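Local coordinates for protein GTP cyclohydrolase 1 type 2 homolog (Thermus thermophilus, PDB 2YYB) that is of uncertain function but belongs to the GTP cyclohydrolase 1 type 2/NIF3 family and probably binds two divalent metal ions, at residues V36-A41 with L54-D59; E47-K52 with V234-P239; G175-V180 with H196-R201; V155-L160 with G202-Y207; L14-F19 with H97-A102. All blocks are in the same frame, centred on the assembly; numbering follows the deposited sequence.

Interaction 1: V36-A41 with L54-D59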
# COMPACT_ATOMS: atom_id res chain seq x y z
N VAL A 36 -7.63 -42.76 -1.27
CA VAL A 36 -6.82 -42.66 -2.48
C VAL A 36 -6.26 -44.00 -2.90
O VAL A 36 -5.69 -44.72 -2.10
CB VAL A 36 -5.67 -41.64 -2.29
CG1 VAL A 36 -4.92 -41.45 -3.58
CG2 VAL A 36 -6.23 -40.32 -1.83
N ARG A 37 -6.41 -44.32 -4.18
CA ARG A 37 -5.92 -45.58 -4.72
C ARG A 37 -5.04 -45.37 -5.96
O ARG A 37 -4.41 -46.32 -6.44
CB ARG A 37 -7.09 -46.48 -5.12
CG ARG A 37 -8.07 -46.79 -4.00
CD ARG A 37 -9.34 -47.43 -4.59
NE ARG A 37 -10.48 -47.40 -3.67
CZ ARG A 37 -10.76 -48.35 -2.78
NH1 ARG A 37 -9.97 -49.42 -2.68
NH2 ARG A 37 -11.82 -48.23 -1.99
N LYS A 38 -5.00 -44.16 -6.50
CA LYS A 38 -4.21 -43.91 -7.70
C LYS A 38 -3.91 -42.43 -7.90
O LYS A 38 -4.82 -41.60 -7.98
CB LYS A 38 -4.94 -44.47 -8.91
CG LYS A 38 -4.18 -44.35 -10.20
CD LYS A 38 -4.90 -45.08 -11.30
CE LYS A 38 -4.14 -44.97 -12.59
NZ LYS A 38 -4.87 -45.62 -13.73
N VAL A 39 -2.62 -42.12 -7.99
CA VAL A 39 -2.15 -40.76 -8.15
C VAL A 39 -2.00 -40.34 -9.60
O VAL A 39 -1.59 -41.12 -10.46
CB VAL A 39 -0.77 -40.57 -7.46
CG1 VAL A 39 -0.15 -39.20 -7.84
CG2 VAL A 39 -0.94 -40.69 -5.95
N GLY A 40 -2.36 -39.09 -9.87
CA GLY A 40 -2.22 -38.54 -11.20
C GLY A 40 -1.28 -37.34 -11.08
O GLY A 40 -1.32 -36.62 -10.08
N ALA A 41 -0.41 -37.16 -12.07
CA ALA A 41 0.53 -36.04 -12.11
C ALA A 41 0.40 -35.31 -13.46
O ALA A 41 0.33 -35.95 -14.52
CB ALA A 41 1.97 -36.54 -11.92
N LEU A 54 -10.06 -38.41 -15.13
CA LEU A 54 -11.32 -39.12 -14.97
C LEU A 54 -11.26 -40.47 -15.71
O LEU A 54 -11.73 -41.49 -15.19
CB LEU A 54 -12.47 -38.29 -15.53
CG LEU A 54 -13.88 -38.86 -15.29
CD1 LEU A 54 -14.16 -38.81 -13.82
CD2 LEU A 54 -14.93 -38.06 -16.03
N GLU A 55 -10.67 -40.46 -16.90
CA GLU A 55 -10.57 -41.66 -17.73
C GLU A 55 -9.60 -42.69 -17.15
O GLU A 55 -9.82 -43.89 -17.26
CB GLU A 55 -10.12 -41.28 -19.15
CG GLU A 55 -10.05 -42.46 -20.12
CD GLU A 55 -11.42 -42.86 -20.71
OE1 GLU A 55 -12.40 -43.04 -19.93
OE2 GLU A 55 -11.51 -43.01 -21.96
N GLU A 56 -8.53 -42.19 -16.54
CA GLU A 56 -7.50 -43.02 -15.93
C GLU A 56 -7.83 -43.35 -14.48
O GLU A 56 -6.99 -43.85 -13.74
CB GLU A 56 -6.15 -42.28 -15.98
CG GLU A 56 -5.60 -42.03 -17.38
CD GLU A 56 -5.18 -43.32 -18.08
OE1 GLU A 56 -5.50 -43.48 -19.29
OE2 GLU A 56 -4.54 -44.18 -17.41
N GLU A 57 -9.05 -43.03 -14.06
CA GLU A 57 -9.48 -43.26 -12.68
C GLU A 57 -8.49 -42.72 -11.63
O GLU A 57 -8.15 -43.41 -10.66
CB GLU A 57 -9.75 -44.76 -12.45
CG GLU A 57 -10.87 -45.31 -13.34
CD GLU A 57 -11.15 -46.79 -13.12
OE1 GLU A 57 -11.79 -47.14 -12.10
OE2 GLU A 57 -10.73 -47.61 -13.97
N VAL A 58 -8.03 -41.49 -11.82
CA VAL A 58 -7.12 -40.89 -10.86
C VAL A 58 -7.93 -40.43 -9.65
O VAL A 58 -9.03 -39.91 -9.82
CB VAL A 58 -6.38 -39.67 -11.46
CG1 VAL A 58 -5.55 -38.97 -10.40
CG2 VAL A 58 -5.49 -40.11 -12.58
N ASP A 59 -7.39 -40.62 -8.45
CA ASP A 59 -8.10 -40.18 -7.23
C ASP A 59 -7.47 -38.93 -6.64
O ASP A 59 -8.13 -38.12 -6.00
CB ASP A 59 -8.05 -41.26 -6.13
CG ASP A 59 -8.77 -42.52 -6.52
OD1 ASP A 59 -9.91 -42.41 -7.04
OD2 ASP A 59 -8.21 -43.62 -6.31
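Val36 and Asp59 pass in opposite directions, with Val36 CG1 4.0 Å from Asp59 CB. Arg37 uses its backbone: its N donates to Asp59 OD2 at 2.9 Å, meeting that oxygen on the anti side, 25° out of the carboxylate plane. Asp59 OD1 is taken by Lys33 in a salt bridge. Lys38 reaches across with both backbone and side chain. Its O accepts a hydrogen bond from Asp59 N at 2.8 Å. Its side chain starts with CG anti to the backbone N (chi1 -177°) and stays extended, passing Glu57 O until NZ bonds Glu56 O at 2.8 Å. A long salt bridge of 4.0 Å joins Lys38 NZ to Glu56 OE2. An alanine in place of Lys38 would probably leave Glu56 O and the Glu56 carboxylate without their amine partner. Beyond, Val58 CG1 packs on the backbone of Gly40. Glu57, with positive phi, is the C-prime residue of a Schellman motif ending helix 47-55. The contact ties the start of strand 39-42 to the loop from helix 47-55 into strand 60-63, within one beta-alpha-beta unit.

Interaction 2: E47-K52 with V234-P239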
# COMPACT_ATOMS: atom_id res chain seq x y z
N GLU A 47 -9.64 -28.40 -17.96
CA GLU A 47 -10.66 -29.37 -18.30
C GLU A 47 -10.08 -30.60 -18.99
O GLU A 47 -10.40 -31.72 -18.63
CB GLU A 47 -11.71 -28.73 -19.21
CG GLU A 47 -12.74 -29.71 -19.77
CD GLU A 47 -13.79 -30.18 -18.75
OE1 GLU A 47 -13.43 -30.48 -17.59
OE2 GLU A 47 -14.98 -30.27 -19.13
N ALA A 48 -9.23 -30.40 -19.98
CA ALA A 48 -8.67 -31.55 -20.69
C ALA A 48 -7.95 -32.49 -19.74
O ALA A 48 -8.27 -33.67 -19.68
CB ALA A 48 -7.73 -31.07 -21.79
N ILE A 49 -6.98 -31.97 -18.99
CA ILE A 49 -6.26 -32.78 -18.02
C ILE A 49 -7.22 -33.49 -17.06
O ILE A 49 -7.01 -34.66 -16.72
CB ILE A 49 -5.28 -31.93 -17.17
CG1 ILE A 49 -4.05 -31.57 -17.99
CG2 ILE A 49 -4.86 -32.69 -15.92
CD1 ILE A 49 -3.42 -32.78 -18.68
N PHE A 50 -8.25 -32.77 -16.62
CA PHE A 50 -9.23 -33.34 -15.69
C PHE A 50 -10.03 -34.50 -16.28
O PHE A 50 -10.30 -35.47 -15.57
CB PHE A 50 -10.17 -32.25 -15.21
CG PHE A 50 -9.52 -31.23 -14.31
CD1 PHE A 50 -8.20 -31.40 -13.90
CD2 PHE A 50 -10.23 -30.13 -13.86
CE1 PHE A 50 -7.60 -30.49 -13.05
CE2 PHE A 50 -9.64 -29.21 -13.01
CZ PHE A 50 -8.31 -29.39 -12.60
N ARG A 51 -10.40 -34.40 -17.56
CA ARG A 51 -11.14 -35.46 -18.24
C ARG A 51 -10.24 -36.71 -18.33
O ARG A 51 -10.72 -37.83 -18.15
CB ARG A 51 -11.55 -35.04 -19.66
CG ARG A 51 -12.77 -34.13 -19.73
CD ARG A 51 -14.06 -34.90 -19.44
NE ARG A 51 -15.07 -34.09 -18.77
CZ ARG A 51 -16.20 -34.57 -18.27
NH1 ARG A 51 -16.47 -35.87 -18.38
NH2 ARG A 51 -17.06 -33.77 -17.63
N LYS A 52 -8.95 -36.50 -18.60
CA LYS A 52 -8.00 -37.60 -18.68
C LYS A 52 -7.85 -38.26 -17.31
O LYS A 52 -7.74 -39.48 -17.22
CB LYS A 52 -6.61 -37.14 -19.14
CG LYS A 52 -6.50 -36.72 -20.59
CD LYS A 52 -5.05 -36.89 -21.03
CE LYS A 52 -4.77 -36.28 -22.40
NZ LYS A 52 -4.76 -34.79 -22.32
N VAL A 234 0.04 -42.23 -12.73
CA VAL A 234 0.05 -42.07 -14.17
C VAL A 234 0.33 -40.60 -14.50
O VAL A 234 -0.05 -39.72 -13.74
CB VAL A 234 -1.30 -42.47 -14.78
CG1 VAL A 234 -2.42 -41.66 -14.14
CG2 VAL A 234 -1.29 -42.25 -16.27
N PHE A 235 1.00 -40.34 -15.62
CA PHE A 235 1.28 -38.97 -16.01
C PHE A 235 0.27 -38.56 -17.07
O PHE A 235 0.11 -39.24 -18.08
CB PHE A 235 2.70 -38.81 -16.57
CG PHE A 235 3.00 -37.42 -17.09
CD1 PHE A 235 3.14 -36.34 -16.23
CD2 PHE A 235 3.14 -37.19 -18.46
CE1 PHE A 235 3.41 -35.05 -16.72
CE2 PHE A 235 3.41 -35.90 -18.96
CZ PHE A 235 3.54 -34.84 -18.09
N LEU A 236 -0.41 -37.45 -16.82
CA LEU A 236 -1.41 -36.91 -17.72
C LEU A 236 -0.73 -35.83 -18.56
O LEU A 236 -0.37 -34.78 -18.04
CB LEU A 236 -2.59 -36.35 -16.91
CG LEU A 236 -3.21 -37.41 -15.99
CD1 LEU A 236 -4.34 -36.83 -15.21
CD2 LEU A 236 -3.70 -38.58 -16.81
N ASP A 237 -0.56 -36.12 -19.84
CA ASP A 237 0.15 -35.25 -20.79
C ASP A 237 -0.72 -34.29 -21.60
O ASP A 237 -1.67 -34.70 -22.26
CB ASP A 237 0.94 -36.14 -21.74
CG ASP A 237 2.03 -35.40 -22.46
OD1 ASP A 237 2.56 -35.94 -23.45
OD2 ASP A 237 2.37 -34.28 -22.03
N HIS A 238 -0.39 -33.00 -21.55
CA HIS A 238 -1.12 -31.95 -22.28
C HIS A 238 -0.12 -30.91 -22.81
O HIS A 238 -0.09 -29.77 -22.37
CB HIS A 238 -2.17 -31.28 -21.37
CG HIS A 238 -1.60 -30.31 -20.35
ND1 HIS A 238 -1.36 -28.98 -20.64
CD2 HIS A 238 -1.22 -30.48 -19.06
CE1 HIS A 238 -0.86 -28.38 -19.58
NE2 HIS A 238 -0.77 -29.26 -18.60
N PRO A 239 0.71 -31.29 -23.78
CA PRO A 239 1.67 -30.31 -24.29
C PRO A 239 1.03 -29.06 -24.90
O PRO A 239 0.09 -29.15 -25.68
CB PRO A 239 2.48 -31.12 -25.30
CG PRO A 239 1.49 -32.10 -25.80
CD PRO A 239 0.78 -32.55 -24.54
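Ile49 and His238 cross at about a right angle. They join helix 47-55 of a beta-alpha-beta unit to the chain leaving strand 233-235, an outermost strand of the five-stranded mixed sheet. Ile49 CG1 lies anti to the carbonyl carbon (chi1 -75°), and both CG1 and CD1 of Ile49 come within 3.2 Å of His238 CD2. CD1 approaches the ring obliquely. The other parts of the imidazole have partners of their own: NE2 bonds Asp44 N, Tyr211 meets the ring edge-to-face, and His196 of the second subunit also touches it. The His238 side chain is about 7 Å from that of His65, a predicted metal ligand. Leu236 faces the helix, with CB 4.1 Å from Ile49 CD1 and CD2 4.0 Å from Lys52 CB. Lys52 runs on past Leu236 with its chain bent at chi4 (72°). Its NZ thereby bonds Asp237 O at 3.1 Å, the nitrogen standing 36° out of the carbonyl plane.

Interaction 3: G175-V180 with H196-R201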
# COMPACT_ATOMS: atom_id res chain seq x y z
N GLY A 175 12.47 -12.91 -15.64
CA GLY A 175 12.46 -11.84 -14.68
C GLY A 175 13.75 -11.82 -13.86
O GLY A 175 14.19 -10.76 -13.41
N LEU A 176 14.35 -13.00 -13.69
CA LEU A 176 15.60 -13.16 -12.94
C LEU A 176 16.89 -12.88 -13.73
O LEU A 176 17.98 -12.96 -13.18
CB LEU A 176 15.70 -14.58 -12.36
CG LEU A 176 14.87 -14.96 -11.13
CD1 LEU A 176 14.80 -16.49 -11.00
CD2 LEU A 176 15.48 -14.32 -9.88
N LEU A 177 16.76 -12.55 -15.02
CA LEU A 177 17.91 -12.28 -15.87
C LEU A 177 19.01 -11.40 -15.27
O LEU A 177 20.18 -11.78 -15.26
CB LEU A 177 17.45 -11.65 -17.18
CG LEU A 177 18.11 -12.21 -18.44
CD1 LEU A 177 17.89 -13.71 -18.48
CD2 LEU A 177 17.51 -11.57 -19.66
N PRO A 178 18.64 -10.22 -14.74
CA PRO A 178 19.58 -9.28 -14.14
C PRO A 178 20.50 -9.80 -13.05
O PRO A 178 21.57 -9.24 -12.82
CB PRO A 178 18.66 -8.17 -13.63
CG PRO A 178 17.41 -8.91 -13.31
CD PRO A 178 17.26 -9.76 -14.53
N LYS A 179 20.10 -10.88 -12.38
CA LYS A 179 20.92 -11.45 -11.32
C LYS A 179 21.74 -12.66 -11.78
O LYS A 179 22.66 -13.10 -11.10
CB LYS A 179 20.02 -11.85 -10.14
CG LYS A 179 19.31 -10.66 -9.48
CD LYS A 179 18.41 -11.11 -8.33
CE LYS A 179 18.06 -9.96 -7.38
NZ LYS A 179 17.23 -8.89 -8.01
N VAL A 180 21.42 -13.18 -12.96
CA VAL A 180 22.14 -14.32 -13.51
C VAL A 180 23.62 -14.04 -13.56
O VAL A 180 24.05 -13.06 -14.16
CB VAL A 180 21.66 -14.66 -14.94
CG1 VAL A 180 22.52 -15.75 -15.53
CG2 VAL A 180 20.21 -15.11 -14.91
N HIS A 196 17.52 -7.88 -26.06
CA HIS A 196 18.72 -7.06 -26.09
C HIS A 196 19.58 -7.11 -24.85
O HIS A 196 20.81 -7.13 -24.94
CB HIS A 196 18.36 -5.61 -26.44
CG HIS A 196 17.80 -5.46 -27.82
ND1 HIS A 196 18.59 -5.61 -28.95
CD2 HIS A 196 16.54 -5.29 -28.26
CE1 HIS A 196 17.82 -5.54 -30.02
NE2 HIS A 196 16.58 -5.35 -29.64
N GLU A 197 18.95 -7.16 -23.68
CA GLU A 197 19.73 -7.21 -22.46
C GLU A 197 20.59 -8.50 -22.46
O GLU A 197 21.79 -8.47 -22.16
CB GLU A 197 18.82 -7.18 -21.25
CG GLU A 197 19.58 -7.01 -19.97
CD GLU A 197 18.80 -7.44 -18.74
OE1 GLU A 197 19.42 -7.56 -17.66
OE2 GLU A 197 17.57 -7.66 -18.86
N THR A 198 19.97 -9.62 -22.82
CA THR A 198 20.68 -10.89 -22.88
C THR A 198 21.99 -10.85 -23.70
O THR A 198 23.01 -11.37 -23.27
CB THR A 198 19.77 -11.99 -23.46
OG1 THR A 198 18.79 -12.33 -22.50
CG2 THR A 198 20.56 -13.22 -23.81
N PHE A 199 21.96 -10.24 -24.88
CA PHE A 199 23.18 -10.19 -25.67
C PHE A 199 24.17 -9.13 -25.18
O PHE A 199 25.35 -9.41 -24.99
CB PHE A 199 22.85 -9.97 -27.14
CG PHE A 199 22.14 -11.14 -27.77
CD1 PHE A 199 20.75 -11.24 -27.72
CD2 PHE A 199 22.87 -12.18 -28.34
CE1 PHE A 199 20.09 -12.36 -28.22
CE2 PHE A 199 22.22 -13.31 -28.84
CZ PHE A 199 20.83 -13.40 -28.78
N GLU A 200 23.67 -7.92 -24.95
CA GLU A 200 24.51 -6.84 -24.49
C GLU A 200 25.28 -7.20 -23.25
O GLU A 200 26.37 -6.70 -23.03
CB GLU A 200 23.66 -5.61 -24.23
CG GLU A 200 23.18 -4.98 -25.49
CD GLU A 200 22.40 -3.74 -25.23
OE1 GLU A 200 22.78 -3.00 -24.30
OE2 GLU A 200 21.42 -3.49 -25.96
N ARG A 201 24.71 -8.08 -22.44
CA ARG A 201 25.39 -8.49 -21.23
C ARG A 201 26.14 -9.82 -21.41
O ARG A 201 26.57 -10.45 -20.43
CB ARG A 201 24.38 -8.58 -20.08
CG ARG A 201 25.05 -8.83 -18.74
CD ARG A 201 24.21 -8.33 -17.59
NE ARG A 201 23.00 -9.11 -17.45
CZ ARG A 201 21.90 -8.65 -16.86
NH1 ARG A 201 21.87 -7.41 -16.35
NH2 ARG A 201 20.83 -9.44 -16.79
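Leu177 meets Thr198 between a 3-10 segment, residues 175-179, and helix 195-200. Both elements belong to connections between neighbouring parallel strands of the four-stranded sheet: the first links 166-169 to 184-187, the second links 184-187 to 204-207. Van der Waals packing rests on Leu177. Its side chain crosses that of Thr198 at about a right angle, with Leu177 CD2 close to Thr198 OG1. That hydroxyl is hydrogen-bonded to Val194 O, so the leucine meets an oxygen already engaged. Leu177 and Glu197 slide past each other in opposite directions, Leu177 CD2 lying 4.0 Å from Glu197 OE2. No hydrogen bond joins the two segments. The polar part is the guanidinium of Arg201, which is laid against Pro178. CG is anti to the backbone N (chi1 -173°), and a bend at chi3 (68°) sets NE. Pro178 O lies over one guanidinium face. Glu197 and Arg201 are modelled as a salt bridge, but the place of Glu197 OE1 is doubtful. His78 of the second subunit packs on both residues. An alanine at Arg201 would probably open a gap beside Pro178 and remove what His78 of the second subunit packs on there. In the model, Arg201 CZ sits 3.6 Å from Pro178 CA and Arg201 NH1 3.7 Å from the same carbon.

Interaction 4: V155-L160 with G202-Y207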
# COMPACT_ATOMS: atom_id res chain seq x y z
N VAL A 155 18.14 -21.10 -28.27
CA VAL A 155 19.36 -20.70 -27.60
C VAL A 155 19.78 -19.33 -28.07
O VAL A 155 19.76 -19.03 -29.26
CB VAL A 155 20.49 -21.76 -27.83
CG1 VAL A 155 20.06 -22.75 -28.89
CG2 VAL A 155 21.81 -21.09 -28.19
N HIS A 156 20.11 -18.48 -27.09
CA HIS A 156 20.56 -17.12 -27.32
C HIS A 156 21.98 -17.04 -26.77
O HIS A 156 22.18 -16.94 -25.55
CB HIS A 156 19.65 -16.11 -26.60
CG HIS A 156 18.35 -15.87 -27.29
ND1 HIS A 156 17.32 -15.15 -26.72
CD2 HIS A 156 17.90 -16.23 -28.53
CE1 HIS A 156 16.31 -15.08 -27.56
NE2 HIS A 156 16.64 -15.73 -28.67
N GLN A 157 22.96 -17.09 -27.66
CA GLN A 157 24.34 -17.03 -27.24
C GLN A 157 24.91 -15.63 -27.33
O GLN A 157 25.16 -15.12 -28.42
CB GLN A 157 25.20 -17.97 -28.09
CG GLN A 157 26.68 -17.86 -27.75
CD GLN A 157 27.57 -18.66 -28.67
OE1 GLN A 157 28.79 -18.60 -28.52
NE2 GLN A 157 26.99 -19.42 -29.60
N GLY A 158 25.11 -15.00 -26.19
CA GLY A 158 25.65 -13.66 -26.19
C GLY A 158 27.07 -13.73 -25.66
O GLY A 158 27.92 -12.88 -25.98
N GLY A 159 27.30 -14.77 -24.86
CA GLY A 159 28.59 -15.00 -24.27
C GLY A 159 29.34 -16.16 -24.92
O GLY A 159 29.24 -16.40 -26.13
N LEU A 160 30.08 -16.88 -24.09
CA LEU A 160 30.90 -18.02 -24.50
C LEU A 160 30.31 -18.95 -25.56
O LEU A 160 29.22 -18.75 -26.08
CB LEU A 160 31.24 -18.86 -23.26
CG LEU A 160 31.88 -18.11 -22.10
CD1 LEU A 160 32.04 -19.06 -20.89
CD2 LEU A 160 33.24 -17.53 -22.56
N GLY A 202 26.31 -10.24 -22.67
CA GLY A 202 27.01 -11.48 -22.97
C GLY A 202 26.54 -12.69 -22.19
O GLY A 202 27.35 -13.46 -21.67
N LEU A 203 25.23 -12.87 -22.11
CA LEU A 203 24.64 -14.00 -21.40
C LEU A 203 24.30 -15.11 -22.38
O LEU A 203 23.96 -14.87 -23.54
CB LEU A 203 23.36 -13.55 -20.70
CG LEU A 203 23.27 -13.49 -19.18
CD1 LEU A 203 24.48 -12.81 -18.60
CD2 LEU A 203 22.02 -12.74 -18.80
N ASN A 204 24.43 -16.34 -21.91
CA ASN A 204 24.07 -17.49 -22.72
C ASN A 204 22.75 -17.89 -22.09
O ASN A 204 22.67 -18.02 -20.86
CB ASN A 204 25.07 -18.63 -22.53
CG ASN A 204 26.26 -18.55 -23.47
OD1 ASN A 204 27.34 -19.05 -23.14
ND2 ASN A 204 26.07 -17.93 -24.64
N VAL A 205 21.72 -18.05 -22.91
CA VAL A 205 20.42 -18.44 -22.37
C VAL A 205 19.77 -19.47 -23.26
O VAL A 205 19.77 -19.32 -24.49
CB VAL A 205 19.45 -17.23 -22.26
CG1 VAL A 205 18.10 -17.70 -21.71
CG2 VAL A 205 20.04 -16.16 -21.39
N ILE A 206 19.24 -20.52 -22.65
CA ILE A 206 18.55 -21.57 -23.40
C ILE A 206 17.10 -21.64 -22.91
O ILE A 206 16.86 -21.82 -21.70
CB ILE A 206 19.17 -22.99 -23.17
CG1 ILE A 206 20.65 -23.03 -23.56
CG2 ILE A 206 18.39 -24.03 -23.97
CD1 ILE A 206 20.87 -22.99 -25.04
N TYR A 207 16.15 -21.50 -23.83
CA TYR A 207 14.71 -21.56 -23.50
C TYR A 207 14.20 -22.93 -23.94
O TYR A 207 14.08 -23.19 -25.14
CB TYR A 207 13.94 -20.45 -24.22
CG TYR A 207 14.30 -19.08 -23.71
CD1 TYR A 207 14.01 -18.71 -22.40
CD2 TYR A 207 15.02 -18.17 -24.51
CE1 TYR A 207 14.43 -17.48 -21.88
CE2 TYR A 207 15.44 -16.93 -23.99
CZ TYR A 207 15.14 -16.61 -22.68
OH TYR A 207 15.58 -15.42 -22.14
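His156 and Val205 form an antiparallel hydrogen-bonded pair between strands 154-157 and 204-207. His156 N donates to Val205 O at 2.8 Å, and Val205 N returns to His156 O at 2.9 Å. A third backbone bond, Gly158 N to Leu203 O at 2.9 Å, is more bent (135° at the hydrogen). CA-H...O contacts fill the intervals, such as Val155 CA to Val205 O at 3.4 Å. Among side chains, His156 and Tyr207 make an offset edge-to-face pair, with planes 82° apart and centroids 5.7 Å apart. His156 CG, anti to the carbonyl carbon (chi1 -77°), starts the ring on its way to Tyr207. The tyrosine supplies the edge, its CE2 3.8 Å from His156 ND1. Phe195 and Phe199 also meet the histidine ring. Val155 and Ile206 lie side by side on the other sheet face, though their modelled spacing is doubtful. Gly202, with positive phi, closes helix 195-200 as a Schellman C-prime residue. Backbone bonds thus fix the register of the outermost strand of this chain's sheet, and the His156 ring joins in through aromatic packing.

Interaction 5: L14-F19 with H97-A102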
# COMPACT_ATOMS: atom_id res chain seq x y z
N LEU A 14 6.93 -30.90 1.20
CA LEU A 14 7.20 -29.76 0.34
C LEU A 14 7.32 -28.51 1.20
O LEU A 14 7.73 -27.46 0.72
CB LEU A 14 6.06 -29.59 -0.67
CG LEU A 14 5.76 -30.84 -1.51
CD1 LEU A 14 4.45 -30.67 -2.26
CD2 LEU A 14 6.90 -31.10 -2.48
N ARG A 15 7.00 -28.66 2.48
CA ARG A 15 7.03 -27.57 3.44
C ARG A 15 6.56 -26.27 2.79
O ARG A 15 7.29 -25.31 2.66
CB ARG A 15 8.44 -27.41 4.05
CG ARG A 15 9.59 -27.48 3.08
CD ARG A 15 10.88 -27.86 3.80
NE ARG A 15 11.84 -28.45 2.87
CZ ARG A 15 12.84 -29.26 3.23
NH1 ARG A 15 13.03 -29.57 4.51
NH2 ARG A 15 13.64 -29.77 2.30
N ILE A 16 5.29 -26.28 2.41
CA ILE A 16 4.66 -25.15 1.75
C ILE A 16 4.51 -23.92 2.64
O ILE A 16 4.07 -22.87 2.17
CB ILE A 16 3.26 -25.56 1.23
CG1 ILE A 16 2.35 -25.92 2.41
CG2 ILE A 16 3.40 -26.74 0.28
CD1 ILE A 16 0.90 -26.12 2.04
N GLN A 17 4.86 -24.05 3.91
CA GLN A 17 4.76 -22.90 4.82
C GLN A 17 5.93 -21.95 4.61
O GLN A 17 5.91 -20.80 5.05
CB GLN A 17 4.70 -23.36 6.28
CG GLN A 17 5.93 -24.11 6.76
CD GLN A 17 6.01 -25.55 6.25
OE1 GLN A 17 7.00 -26.25 6.47
NE2 GLN A 17 4.95 -26.00 5.57
N ASP A 18 6.96 -22.44 3.92
CA ASP A 18 8.15 -21.66 3.64
C ASP A 18 8.00 -20.71 2.46
O ASP A 18 8.87 -19.89 2.21
CB ASP A 18 9.33 -22.59 3.38
CG ASP A 18 9.83 -23.28 4.63
OD1 ASP A 18 10.79 -24.06 4.52
OD2 ASP A 18 9.26 -23.04 5.72
N PHE A 19 6.89 -20.82 1.73
CA PHE A 19 6.68 -19.96 0.56
C PHE A 19 5.35 -19.21 0.67
O PHE A 19 4.50 -19.32 -0.22
CB PHE A 19 6.68 -20.79 -0.72
CG PHE A 19 7.79 -21.81 -0.80
CD1 PHE A 19 7.84 -22.88 0.11
CD2 PHE A 19 8.77 -21.73 -1.79
CE1 PHE A 19 8.84 -23.84 0.02
CE2 PHE A 19 9.77 -22.70 -1.89
CZ PHE A 19 9.80 -23.76 -0.99
N HIS A 97 3.06 -25.08 -6.39
CA HIS A 97 3.72 -24.11 -7.26
C HIS A 97 5.22 -23.88 -6.97
O HIS A 97 6.07 -24.68 -7.37
CB HIS A 97 2.99 -22.77 -7.19
CG HIS A 97 3.39 -21.81 -8.25
ND1 HIS A 97 3.07 -20.47 -8.20
CD2 HIS A 97 4.05 -21.99 -9.42
CE1 HIS A 97 3.50 -19.87 -9.29
NE2 HIS A 97 4.10 -20.77 -10.05
N LEU A 98 5.52 -22.78 -6.28
CA LEU A 98 6.91 -22.47 -5.97
C LEU A 98 7.62 -23.59 -5.21
O LEU A 98 8.75 -23.95 -5.54
CB LEU A 98 7.01 -21.16 -5.17
CG LEU A 98 6.61 -19.84 -5.86
CD1 LEU A 98 6.86 -18.69 -4.89
CD2 LEU A 98 7.40 -19.64 -7.14
N PRO A 99 6.96 -24.16 -4.19
CA PRO A 99 7.59 -25.23 -3.42
C PRO A 99 7.99 -26.46 -4.23
O PRO A 99 8.95 -27.15 -3.87
CB PRO A 99 6.56 -25.53 -2.34
CG PRO A 99 5.28 -25.17 -2.98
CD PRO A 99 5.60 -23.90 -3.71
N LEU A 100 7.27 -26.74 -5.31
CA LEU A 100 7.60 -27.89 -6.15
C LEU A 100 8.72 -27.44 -7.07
O LEU A 100 9.52 -28.25 -7.54
CB LEU A 100 6.40 -28.32 -7.00
CG LEU A 100 6.24 -29.80 -7.39
CD1 LEU A 100 5.40 -29.90 -8.68
CD2 LEU A 100 7.58 -30.46 -7.60
N ASP A 101 8.77 -26.14 -7.34
CA ASP A 101 9.80 -25.57 -8.19
C ASP A 101 11.15 -25.72 -7.47
O ASP A 101 12.11 -26.28 -8.01
CB ASP A 101 9.47 -24.09 -8.50
CG ASP A 101 8.80 -23.90 -9.87
OD1 ASP A 101 8.01 -22.96 -10.08
OD2 ASP A 101 9.07 -24.71 -10.78
N ALA A 102 11.19 -25.27 -6.21
CA ALA A 102 12.41 -25.28 -5.39
C ALA A 102 12.87 -26.57 -4.74
O ALA A 102 14.07 -26.76 -4.56
CB ALA A 102 12.29 -24.21 -4.32
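Leu98 O is gripped twice, by Ala102 N at 2.9 Å and weakly by Asp101 N at 2.8 Å. The helical turn so formed presents Leu98, Pro99 and Ala102 to Phe19. The aromatic ring carries the contact. Phe19 CG, anti to the carbonyl carbon (chi1 -45°), starts the ring toward helix 98-102. Pro99 CA sits over one face in a CH-pi contact, 3.7 Å from the Phe19 centroid and 17° off the ring normal. Pro99 CB adds to it at 3.7 Å from Phe19 CE1. Ala102 CB comes to the ring edge instead, 3.8 Å from Phe19 CE2, and Leu98 CB approaches Phe19 CD2 obliquely. Elsewhere on the proline, Ile16 CG2 touches Pro99 CG at 4.1 Å, and Leu14 O lies 3.8 Å from Pro99 CB. Asp22 receives Leu98 N and His97 ND1, one on each oxygen. The same helix carries Asp101, a predicted metal ligand. Arg15, with positive phi, is the C-prime residue of the Schellman motif that ends helix 3-13. The contact thus packs the loop between helix 3-13 and strand 27-30 on helix 98-102, which follows the neighbouring strand 92-95.

How the interactions relate
Interactions 1 and 2 share helix 47-55 and touch through neighbouring strands, as in the probable bond of Ala41 O to Leu236 N at 2.8 Å. Interactions 3 and 4 form a second pair on the other sheet, joined where Thr198 O meets Leu203 N at 2.9 Å. Within one chain the centres of interactions 2 and 3 are about 35 Å apart. Between subunits they meet: Glu47 N bonds Glu200 OE2 of the second subunit. Interaction 5 holds Asp101 of the predicted metal site, and the His238 side chain of interaction 2 lies near that site. The centre of interaction 5 is about 23 Å from those of interactions 1 and 2 and about 26 Å from that of interaction 3.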